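Local coordinates for oxysterol-binding protein homolog 3 (Saccharomyces cerevisiae, PDB 4IC4) that binds phosphatidylinositol 4-phosphate and carries lipids in a hydrophobic pocket, transferring them between membranes through the cytosol, at residues A[205-208]-A[213-216]. Numbering follows the deposited sequence.
Sequences LKNL and RYME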
loop_
_atom_site.group_PDB
_atom_site.type_symbol
_atom_site.label_atom_id
_atom_site.label_comp_id
_atom_site.label_asym_id
_atom_site.label_seq_id
_atom_site.Cartn_x
_atom_site.Cartn_y
_atom_site.Cartn_z
ATOM N N LEU A 205 -7.892 9.864 10.157
ATOM C CA LEU A 205 -9.069 9.020 10.346
ATOM C C LEU A 205 -9.999 9.769 11.300
ATOM O O LEU A 205 -9.639 10.016 12.450
ATOM C CB LEU A 205 -8.663 7.673 10.954
ATOM C CG LEU A 205 -9.769 6.660 11.262
ATOM C CD1 LEU A 205 -10.556 6.345 10.000
ATOM C CD2 LEU A 205 -9.145 5.395 11.833
ATOM N N LYS A 206 -11.187 10.130 10.817
ATOM C CA LYS A 206 -12.155 10.875 11.624
ATOM C C LYS A 206 -13.395 10.095 12.054
ATOM O O LYS A 206 -13.646 8.985 11.585
ATOM C CB LYS A 206 -12.595 12.133 10.874
ATOM C CG LYS A 206 -11.494 13.155 10.667
ATOM C CD LYS A 206 -12.039 14.397 9.982
ATOM C CE LYS A 206 -10.987 15.488 9.890
ATOM N NZ LYS A 206 -11.538 16.728 9.276
ATOM N N ASN A 207 -14.172 10.705 12.950
ATOM C CA ASN A 207 -15.396 10.112 13.487
ATOM C C ASN A 207 -15.142 8.805 14.230
ATOM O O ASN A 207 -15.834 7.811 14.012
ATOM C CB ASN A 207 -16.425 9.876 12.374
ATOM C CG ASN A 207 -17.078 11.163 11.895
ATOM O OD1 ASN A 207 -18.009 11.136 11.090
ATOM N ND2 ASN A 207 -16.590 12.296 12.387
ATOM N N LEU A 208 -14.152 8.816 15.114
ATOM C CA LEU A 208 -13.816 7.630 15.891
ATOM C C LEU A 208 -14.800 7.456 17.043
ATOM O O LEU A 208 -15.066 6.338 17.481
ATOM C CB LEU A 208 -12.394 7.749 16.446
ATOM C CG LEU A 208 -11.256 7.840 15.428
ATOM C CD1 LEU A 208 -9.939 8.032 16.162
ATOM C CD2 LEU A 208 -11.217 6.576 14.580
ATOM N N ARG A 213 -17.138 6.506 10.383
ATOM C CA ARG A 213 -15.712 6.788 10.297
ATOM C C ARG A 213 -15.304 6.988 8.844
ATOM O O ARG A 213 -15.913 6.419 7.941
ATOM C CB ARG A 213 -14.916 5.622 10.891
ATOM C CG ARG A 213 -15.134 5.412 12.380
ATOM C CD ARG A 213 -14.641 4.044 12.830
ATOM N NE ARG A 213 -13.275 3.776 12.394
ATOM C CZ ARG A 213 -12.618 2.647 12.646
ATOM N NH1 ARG A 213 -13.203 1.678 13.340
ATOM N NH2 ARG A 213 -11.379 2.484 12.198
ATOM N N TYR A 214 -14.280 7.803 8.625
ATOM C CA TYR A 214 -13.779 8.053 7.277
ATOM C C TYR A 214 -12.373 8.635 7.322
ATOM O O TYR A 214 -11.901 9.078 8.369
ATOM C CB TYR A 214 -14.721 8.996 6.513
ATOM C CG TYR A 214 -14.751 10.425 7.008
ATOM C CD1 TYR A 214 -13.796 11.352 6.592
ATOM C CD2 TYR A 214 -15.744 10.853 7.889
ATOM C CE1 TYR A 214 -13.830 12.671 7.042
ATOM C CE2 TYR A 214 -15.785 12.166 8.345
ATOM C CZ TYR A 214 -14.828 13.069 7.919
ATOM O OH TYR A 214 -14.870 14.367 8.376
ATOM N N MET A 215 -11.702 8.619 6.177
ATOM C CA MET A 215 -10.350 9.145 6.078
ATOM C C MET A 215 -10.256 10.216 5.008
ATOM O O MET A 215 -11.007 10.206 4.034
ATOM C CB MET A 215 -9.367 8.025 5.744
ATOM C CG MET A 215 -9.067 7.104 6.900
ATOM S SD MET A 215 -8.056 5.700 6.399
ATOM C CE MET A 215 -6.551 6.525 5.877
ATOM N N GLU A 216 -9.323 11.138 5.197
ATOM C CA GLU A 216 -9.110 12.205 4.230
ATOM C C GLU A 216 -7.668 12.688 4.324
ATOM O O GLU A 216 -7.067 12.693 5.402
ATOM C CB GLU A 216 -10.074 13.372 4.494
ATOM C CG GLU A 216 -9.748 14.200 5.727
ATOM C CD GLU A 216 -10.760 15.306 5.982
ATOM O OE1 GLU A 216 -10.442 16.232 6.758
ATOM O OE2 GLU A 216 -11.875 15.246 5.418
HETATM O O HOH W 1 -13.615 16.347 7.261
#
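Lys206 packs its CB over one face of the Tyr214 ring, near the rim, at the end of an antiparallel beta hairpin, formed by strands 203-206 and 214-225 of the OSBP-related domain, and the pair illustrates how a cross-strand lysine can combine apolar and ionic contacts. The two residues are a hydrogen-bonded pair: Lys206 N donates to Tyr214 O at 2.8 Å, and Tyr214 N to Lys206 O at a longer 3.2 Å. On their shared side of the hairpin, Lys206 CB makes a CH-pi contact with the tyrosine ring, 4.1 Å from its centroid. Tyr214 CG stands between its own backbone N and carbonyl carbon (chi1 69°), which tilts the ring back toward the lysine and brings OH within 3.3 Å of Lys206 CD. Beyond CG the lysine runs fully extended, and this carries its ammonium past the ring to Glu216, where NZ forms a salt bridge of 2.8 Å with OE1 from above the carboxylate plane. The other carboxylate oxygen, Glu216 OE2, also accepts a hydrogen bond from Ser245 N, which ties the acid to a second part of the chain.

On the other side of the hairpin Leu205 and Met215 pack together, Leu205 CD1 resting on Met215 CG at 3.5 Å, and both side chains also touch Leu179 of the adjoining strand 177-189. Toward the turn, the Arg213 guanidinium passes obliquely by Leu205 CD2 and Leu208 CD2, and its NE is buried with no partner in the model. The Arg213 side chain lies about 7 Å from that of Lys118, which binds phosphatidylinositol 4-phosphate. Back on the tyrosine side, one water, in the plane of the Tyr214 ring, accepts from Lys206 NZ, donates to Glu216 OE2 and lies 2.6 Å from Tyr214 OH.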